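Local coordinates for SAM-dependent O-methyltransferase (Leptospira interrogans, PDB 2HNK), which probably transfers a methyl group from S-adenosylmethionine to an oxygen of its substrate, and is seen here as a dimer with S-adenosylhomocysteine bound, at residues C[177-183]-C[223-228]; C[212-216]-C[227-231]. All coordinates share one frame; numbering follows the deposited sequence.

Both contacts use strand 225-230, which runs antiparallel to its two neighbours in the mixed sheet of this Rossmann-like methyltransferase. Contact 1 pairs it with strand 175-180, the last of the parallel strands; contact 2 pairs its far half with strand 214-219, the other arm of a beta hairpin. The contact centres lie 13 Å apart, and Leu227 and Val228 belong to both. The cofactor end of the sheet belongs to contact 1, where the Asp180 side chain is about 6 Å from S-adenosylhomocysteine and about 7 Å from the side chain of Ser74, which binds it. Contact 2 lies away from this site, and both contacts reach the second subunit.

Contact 1. Residues C[177-183]-C[223-228]; sequences LIADNVL and DGVSLV
The carboxamide of Asn181 and the carboxylate of Asp223 meet through one N-H and one oxygen, their planes turned 65° apart, where strand 175-180 and its antiparallel neighbour 225-230 meet their loops in the Rossmann-like sheet. Asn181 ND2 gives an almost straight hydrogen bond of 2.9 Å to Asp223 OD2, which lies in the amide plane and accepts through its anti lone pair. The amide oxygen of Asn181 and the second oxygen of Asp223 are held too: Asn181 OD1 by Lys157, and Asp223 OD1 by the backbone N of Asp185. Asp223 thus ties the loop after strand 175-180 at two points, and its own carbonyl O takes Leu183 N at 3.0 Å. A water bridges the strand ends, donating to Asp180 OD1 at 2.7 Å and to Gly224 O and accepting from Asp223 N.

Further along, Leu177 with Val228 and Ala179 with Ser226 form hydrogen-bonded pairs. The Leu177 and Val228 side chains lie side by side under helix 196-210. On the other face Ile178 CG2 meets Val225 CG1 at 3.6 Å, with Leu227 CD2 beside Ile178 CG1, all against helix 46-59. Val182 points CG2 between its own backbone N and carbonyl carbon (CG1 at chi1 -68°), and this methyl presses on the Gly224 backbone, 3.3 Å from Gly224 C.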
ATOM      1  N   LEU C 177      10.442   4.030   0.309  1.00 20.05           N
ATOM      2  CA  LEU C 177      10.928   3.601  -0.995  1.00 20.03           C
ATOM      3  C   LEU C 177       9.910   2.642  -1.593  1.00 19.93           C
ATOM      4  O   LEU C 177       9.526   1.658  -0.973  1.00 19.71           O
ATOM      5  CB  LEU C 177      12.304   2.925  -0.891  1.00 20.01           C
ATOM      6  CG  LEU C 177      12.793   2.028  -2.050  1.00 20.18           C
ATOM      7  CD1 LEU C 177      12.932   2.792  -3.364  1.00 18.12           C
ATOM      8  CD2 LEU C 177      14.122   1.336  -1.693  1.00 19.59           C
ATOM      9  N   ILE C 178       9.466   2.954  -2.797  1.00 20.05           N
ATOM     10  CA  ILE C 178       8.617   2.052  -3.552  1.00 19.95           C
ATOM     11  C   ILE C 178       9.468   1.476  -4.679  1.00 19.77           C
ATOM     12  O   ILE C 178       9.915   2.203  -5.557  1.00 20.24           O
ATOM     13  CB  ILE C 178       7.350   2.775  -4.105  1.00 20.27           C
ATOM     14  CG1 ILE C 178       6.600   3.503  -2.969  1.00 19.76           C
ATOM     15  CG2 ILE C 178       6.450   1.784  -4.823  1.00 19.22           C
ATOM     16  CD1 ILE C 178       5.334   4.226  -3.408  1.00 19.34           C
ATOM     17  N   ALA C 179       9.712   0.177  -4.634  1.00 19.80           N
ATOM     18  CA  ALA C 179      10.578  -0.460  -5.616  1.00 20.54           C
ATOM     19  C   ALA C 179       9.800  -1.332  -6.593  1.00 20.59           C
ATOM     20  O   ALA C 179       9.060  -2.234  -6.192  1.00 21.50           O
ATOM     21  CB  ALA C 179      11.689  -1.261  -4.920  1.00 19.99           C
ATOM     22  N   ASP C 180       9.978  -1.050  -7.875  1.00 20.88           N
ATOM     23  CA  ASP C 180       9.296  -1.766  -8.949  1.00 21.38           C
ATOM     24  C   ASP C 180      10.084  -2.990  -9.452  1.00 21.55           C
ATOM     25  O   ASP C 180      11.309  -3.038  -9.329  1.00 20.94           O
ATOM     26  CB  ASP C 180       9.025  -0.802 -10.114  1.00 21.25           C
ATOM     27  CG  ASP C 180       7.836  -1.230 -10.964  1.00 22.70           C
ATOM     28  OD1 ASP C 180       6.803  -1.625 -10.369  1.00 21.43           O
ATOM     29  OD2 ASP C 180       7.937  -1.177 -12.219  1.00 23.60           O
ATOM     30  N   ASN C 181       9.367  -3.968 -10.025  1.00 22.01           N
ATOM     31  CA  ASN C 181       9.970  -5.136 -10.701  1.00 22.18           C
ATOM     32  C   ASN C 181      10.729  -6.108  -9.797  1.00 22.31           C
ATOM     33  O   ASN C 181      11.587  -6.859 -10.270  1.00 22.47           O
ATOM     34  CB  ASN C 181      10.894  -4.701 -11.858  1.00 22.20           C
ATOM     35  CG  ASN C 181      10.149  -4.016 -12.988  1.00 21.83           C
ATOM     36  OD1 ASN C 181      10.269  -2.805 -13.183  1.00 22.30           O
ATOM     37  ND2 ASN C 181       9.378  -4.784 -13.736  1.00 20.06           N
ATOM     38  N   VAL C 182      10.390  -6.117  -8.513  1.00 22.57           N
ATOM     39  CA  VAL C 182      11.132  -6.896  -7.520  1.00 22.67           C
ATOM     40  C   VAL C 182      10.976  -8.414  -7.679  1.00 23.40           C
ATOM     41  O   VAL C 182      11.714  -9.185  -7.068  1.00 23.44           O
ATOM     42  CB  VAL C 182      10.833  -6.440  -6.050  1.00 23.00           C
ATOM     43  CG1 VAL C 182      11.388  -5.029  -5.788  1.00 22.26           C
ATOM     44  CG2 VAL C 182       9.340  -6.518  -5.717  1.00 21.74           C
ATOM     45  N   LEU C 183      10.032  -8.840  -8.511  1.00 24.19           N
ATOM     46  CA  LEU C 183       9.856 -10.270  -8.790  1.00 24.75           C
ATOM     47  C   LEU C 183      10.416 -10.674 -10.159  1.00 25.19           C
ATOM     48  O   LEU C 183      10.611 -11.855 -10.422  1.00 24.81           O
ATOM     49  CB  LEU C 183       8.392 -10.690  -8.620  1.00 24.37           C
ATOM     50  CG  LEU C 183       7.868 -10.610  -7.174  1.00 24.42           C
ATOM     51  CD1 LEU C 183       6.400 -10.962  -7.101  1.00 23.57           C
ATOM     52  CD2 LEU C 183       8.683 -11.493  -6.226  1.00 24.06           C
ATOM     53  N   ASP C 223       4.613  -6.587 -11.390  1.00 24.37           N
ATOM     54  CA  ASP C 223       5.780  -7.473 -11.418  1.00 23.76           C
ATOM     55  C   ASP C 223       6.483  -7.521 -10.053  1.00 23.19           C
ATOM     56  O   ASP C 223       7.707  -7.713  -9.967  1.00 22.82           O
ATOM     57  CB  ASP C 223       6.745  -7.007 -12.517  1.00 24.10           C
ATOM     58  CG  ASP C 223       7.845  -8.019 -12.813  1.00 24.57           C
ATOM     59  OD1 ASP C 223       7.579  -9.241 -12.793  1.00 23.74           O
ATOM     60  OD2 ASP C 223       8.979  -7.577 -13.059  1.00 25.54           O
ATOM     61  N   GLY C 224       5.696  -7.351  -8.987  1.00 22.68           N
ATOM     62  CA  GLY C 224       6.210  -7.233  -7.626  1.00 21.63           C
ATOM     63  C   GLY C 224       6.493  -5.780  -7.305  1.00 21.74           C
ATOM     64  O   GLY C 224       7.153  -5.080  -8.072  1.00 20.79           O
ATOM     65  N   VAL C 225       5.961  -5.311  -6.180  1.00 21.78           N
ATOM     66  CA  VAL C 225       6.243  -3.956  -5.706  1.00 22.01           C
ATOM     67  C   VAL C 225       6.585  -4.011  -4.218  1.00 22.07           C
ATOM     68  O   VAL C 225       5.761  -4.442  -3.400  1.00 22.45           O
ATOM     69  CB  VAL C 225       5.061  -2.977  -5.954  1.00 21.94           C
ATOM     70  CG1 VAL C 225       5.424  -1.588  -5.472  1.00 22.49           C
ATOM     71  CG2 VAL C 225       4.673  -2.922  -7.438  1.00 21.25           C
ATOM     72  N   SER C 226       7.805  -3.595  -3.877  1.00 21.67           N
ATOM     73  CA  SER C 226       8.244  -3.569  -2.492  1.00 21.50           C
ATOM     74  C   SER C 226       8.005  -2.225  -1.875  1.00 21.65           C
ATOM     75  O   SER C 226       8.384  -1.195  -2.432  1.00 21.67           O
ATOM     76  CB  SER C 226       9.723  -3.931  -2.358  1.00 21.66           C
ATOM     77  OG  SER C 226       9.881  -5.330  -2.378  1.00 21.40           O
ATOM     78  N   LEU C 227       7.361  -2.248  -0.716  1.00 21.91           N
ATOM     79  CA  LEU C 227       7.176  -1.055   0.090  1.00 22.20           C
ATOM     80  C   LEU C 227       8.237  -1.114   1.167  1.00 22.51           C
ATOM     81  O   LEU C 227       8.197  -1.988   2.035  1.00 22.40           O
ATOM     82  CB  LEU C 227       5.767  -1.032   0.687  1.00 22.01           C
ATOM     83  CG  LEU C 227       4.626  -1.065  -0.345  1.00 21.58           C
ATOM     84  CD1 LEU C 227       3.269  -1.025   0.328  1.00 20.97           C
ATOM     85  CD2 LEU C 227       4.770   0.073  -1.369  1.00 20.97           C
ATOM     86  N   VAL C 228       9.204  -0.209   1.076  1.00 22.89           N
ATOM     87  CA  VAL C 228      10.358  -0.199   1.977  1.00 23.47           C
ATOM     88  C   VAL C 228      10.377   1.098   2.790  1.00 24.21           C
ATOM     89  O   VAL C 228      10.727   2.171   2.280  1.00 24.35           O
ATOM     90  CB  VAL C 228      11.699  -0.368   1.205  1.00 23.26           C
ATOM     91  CG1 VAL C 228      12.866  -0.486   2.161  1.00 22.68           C
ATOM     92  CG2 VAL C 228      11.658  -1.573   0.287  1.00 22.28           C
TER
HETATM   93  O   HOH W   1       6.273  -4.252 -10.535  1.00 14.84           O

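Contact 2. Residues C[212-216]-C[227-231]. With SO4 (sulfate ion), chain M.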
ATOM      1  N   SER C 212      18.078  -3.762   9.121  1.00 29.93           N
ATOM      2  CA  SER C 212      17.299  -3.480  10.330  1.00 29.86           C
ATOM      3  C   SER C 212      16.869  -2.020  10.388  1.00 29.44           C
ATOM      4  O   SER C 212      16.051  -1.644  11.212  1.00 29.66           O
ATOM      5  CB  SER C 212      18.099  -3.846  11.583  1.00 29.85           C
ATOM      6  OG  SER C 212      19.292  -3.080  11.646  1.00 30.66           O
ATOM      7  N   LEU C 213      17.417  -1.206   9.495  1.00 29.33           N
ATOM      8  CA  LEU C 213      17.057   0.204   9.417  1.00 29.02           C
ATOM      9  C   LEU C 213      15.746   0.440   8.666  1.00 28.87           C
ATOM     10  O   LEU C 213      15.238   1.565   8.647  1.00 29.20           O
ATOM     11  CB  LEU C 213      18.188   1.017   8.772  1.00 29.11           C
ATOM     12  CG  LEU C 213      19.540   1.113   9.500  1.00 29.08           C
ATOM     13  CD1 LEU C 213      20.410   2.135   8.798  1.00 28.57           C
ATOM     14  CD2 LEU C 213      19.382   1.488  10.962  1.00 28.65           C
ATOM     15  N   VAL C 214      15.208  -0.613   8.049  1.00 28.06           N
ATOM     16  CA  VAL C 214      13.965  -0.518   7.280  1.00 27.49           C
ATOM     17  C   VAL C 214      12.987  -1.653   7.593  1.00 27.26           C
ATOM     18  O   VAL C 214      13.352  -2.650   8.213  1.00 26.61           O
ATOM     19  CB  VAL C 214      14.221  -0.484   5.730  1.00 27.64           C
ATOM     20  CG1 VAL C 214      15.281   0.555   5.358  1.00 27.10           C
ATOM     21  CG2 VAL C 214      14.600  -1.876   5.190  1.00 26.45           C
ATOM     22  N   ASP C 215      11.738  -1.471   7.163  1.00 27.43           N
ATOM     23  CA  ASP C 215      10.743  -2.545   7.113  1.00 27.52           C
ATOM     24  C   ASP C 215      10.319  -2.735   5.674  1.00 26.77           C
ATOM     25  O   ASP C 215      10.351  -1.791   4.887  1.00 26.89           O
ATOM     26  CB  ASP C 215       9.523  -2.205   7.965  1.00 27.93           C
ATOM     27  CG  ASP C 215       9.830  -2.224   9.446  1.00 30.38           C
ATOM     28  OD1 ASP C 215      10.296  -3.281   9.932  1.00 33.11           O
ATOM     29  OD2 ASP C 215       9.604  -1.188  10.123  1.00 31.45           O
ATOM     30  N   VAL C 216       9.919  -3.950   5.328  1.00 26.20           N
ATOM     31  CA  VAL C 216       9.536  -4.257   3.951  1.00 25.60           C
ATOM     32  C   VAL C 216       8.210  -5.020   3.836  1.00 25.23           C
ATOM     33  O   VAL C 216       7.930  -5.939   4.604  1.00 24.59           O
ATOM     34  CB  VAL C 216      10.693  -4.994   3.179  1.00 25.55           C
ATOM     35  CG1 VAL C 216      11.168  -6.234   3.932  1.00 25.19           C
ATOM     36  CG2 VAL C 216      10.295  -5.334   1.731  1.00 25.21           C
ATOM     37  N   LEU C 227       7.361  -2.248  -0.716  1.00 21.91           N
ATOM     38  CA  LEU C 227       7.176  -1.055   0.090  1.00 22.20           C
ATOM     39  C   LEU C 227       8.237  -1.114   1.167  1.00 22.51           C
ATOM     40  O   LEU C 227       8.197  -1.988   2.035  1.00 22.40           O
ATOM     41  CB  LEU C 227       5.767  -1.032   0.687  1.00 22.01           C
ATOM     42  CG  LEU C 227       4.626  -1.065  -0.345  1.00 21.58           C
ATOM     43  CD1 LEU C 227       3.269  -1.025   0.328  1.00 20.97           C
ATOM     44  CD2 LEU C 227       4.770   0.073  -1.369  1.00 20.97           C
ATOM     45  N   VAL C 228       9.204  -0.209   1.076  1.00 22.89           N
ATOM     46  CA  VAL C 228      10.358  -0.199   1.977  1.00 23.47           C
ATOM     47  C   VAL C 228      10.377   1.098   2.790  1.00 24.21           C
ATOM     48  O   VAL C 228      10.727   2.171   2.280  1.00 24.35           O
ATOM     49  CB  VAL C 228      11.699  -0.368   1.205  1.00 23.26           C
ATOM     50  CG1 VAL C 228      12.866  -0.486   2.161  1.00 22.68           C
ATOM     51  CG2 VAL C 228      11.658  -1.573   0.287  1.00 22.28           C
ATOM     52  N   ARG C 229      10.005   0.993   4.058  1.00 25.06           N
ATOM     53  CA  ARG C 229       9.936   2.168   4.916  1.00 26.32           C
ATOM     54  C   ARG C 229      11.178   2.312   5.791  1.00 26.83           C
ATOM     55  O   ARG C 229      11.541   1.394   6.517  1.00 26.69           O
ATOM     56  CB  ARG C 229       8.665   2.139   5.776  1.00 26.16           C
ATOM     57  CG  ARG C 229       8.438   3.404   6.575  1.00 26.80           C
ATOM     58  CD  ARG C 229       7.360   3.209   7.626  1.00 27.77           C
ATOM     59  NE  ARG C 229       7.399   4.270   8.633  1.00 28.37           N
ATOM     60  CZ  ARG C 229       8.054   4.196   9.789  1.00 27.87           C
ATOM     61  NH1 ARG C 229       8.739   3.104  10.118  1.00 26.73           N
ATOM     62  NH2 ARG C 229       8.020   5.222  10.624  1.00 28.74           N
ATOM     63  N   LYS C 230      11.823   3.470   5.693  1.00 27.91           N
ATOM     64  CA  LYS C 230      12.967   3.800   6.533  1.00 29.19           C
ATOM     65  C   LYS C 230      12.439   4.083   7.932  1.00 30.37           C
ATOM     66  O   LYS C 230      11.533   4.893   8.106  1.00 30.34           O
ATOM     67  CB  LYS C 230      13.712   5.018   5.973  1.00 29.01           C
ATOM     68  CG  LYS C 230      14.979   5.406   6.732  1.00 28.77           C
ATOM     69  CD  LYS C 230      15.601   6.650   6.132  1.00 28.78           C
ATOM     70  CE  LYS C 230      16.857   7.070   6.874  1.00 28.05           C
ATOM     71  NZ  LYS C 230      17.539   8.203   6.192  1.00 27.38           N
ATOM     72  N   ARG C 231      12.982   3.383   8.918  1.00 31.88           N
ATOM     73  CA  ARG C 231      12.520   3.512  10.292  1.00 34.00           C
ATOM     74  C   ARG C 231      13.023   4.795  10.940  1.00 35.04           C
ATOM     75  O   ARG C 231      14.011   5.382  10.496  1.00 34.96           O
ATOM     76  CB  ARG C 231      12.928   2.291  11.112  1.00 34.08           C
ATOM     77  CG  ARG C 231      12.371   1.000  10.538  1.00 36.08           C
ATOM     78  CD  ARG C 231      12.940  -0.200  11.233  1.00 40.50           C
ATOM     79  NE  ARG C 231      12.467  -0.278  12.607  1.00 44.29           N
ATOM     80  CZ  ARG C 231      12.500  -1.376  13.350  1.00 46.22           C
ATOM     81  NH1 ARG C 231      12.981  -2.510  12.846  1.00 47.80           N
ATOM     82  NH2 ARG C 231      12.045  -1.338  14.595  1.00 47.29           N
TER
HETATM   83  S   SO4 M1003       9.505   2.833  13.680  1.00 39.01           S
HETATM   84  O1  SO4 M1003      10.099   3.523  12.548  1.00 40.76           O
HETATM   85  O2  SO4 M1003       9.308   1.422  13.362  1.00 41.05           O
HETATM   86  O3  SO4 M1003      10.405   2.950  14.812  1.00 41.30           O
HETATM   87  O4  SO4 M1003       8.216   3.427  13.984  1.00 39.67           O
HETATM   88  O   HOH W   2      16.121   3.934   9.942  1.00 25.11           O
HETATM   89  O   HOH W   3       9.401   0.865   8.880  1.00 39.73           O
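Asp215 and Arg229 face each other as the hydrogen-bonded pair of a beta hairpin, strands 214-219 and 225-230. Their backbones exchange two bonds, Asp215 N to Arg229 O and Arg229 N to Asp215 O, both 2.9 Å. Two residues along each segment, Arg231 N reaches Leu213 O at 2.9 Å and carries the ladder beyond the strand ends, where a water donates to both Leu213 O and Arg231 O. Val214 sits on the other face of the sheet, with its CG2 3.8 Å from Val228 CG1, and packs on helix 160-170; Val216 flanks the same valine, both under helix 196-210.

Arg229 shares the face of Asp215, and Arg231 leans in from the loop beyond. The Arg231 and Asp215 side chains cross at about a right angle, guanidinium and carboxylate planes 30° apart, with Arg231 CG 3.6 Å from Asp215 OD2. The arginine chain bends at chi3 (68°), and NE stays 3.9 Å from Asp215 OD2, a long salt bridge in which the oxygen lies well out of the guanidinium plane. Arg229 has CG anti to the backbone N (chi1 -173°) and an extended chain to NE, which carries the guanidinium edge out to a sulfate, probably from the crystallisation liquor. Arg229 NH1 donates to SO4 O1 at 2.8 Å, and NH2 adds a weaker bond to the same oxygen. A water in the guanidinium plane accepts from NH1; its link to Asp215 OD2 is implausibly short and doubtful.

Farther out, Leu232 N of the same chain and Lys57 NZ of the second subunit also hydrogen-bond the sulfate, and that lysine makes a weak, long ion pair with Asp215. Attraction between Asp215 and the arginines therefore probably acts mainly through space, no N-H of Arg231 pointing at the carboxylate, while the sulfate probably offsets the positive charge of Arg229 and the neighbouring subunit's Lys57.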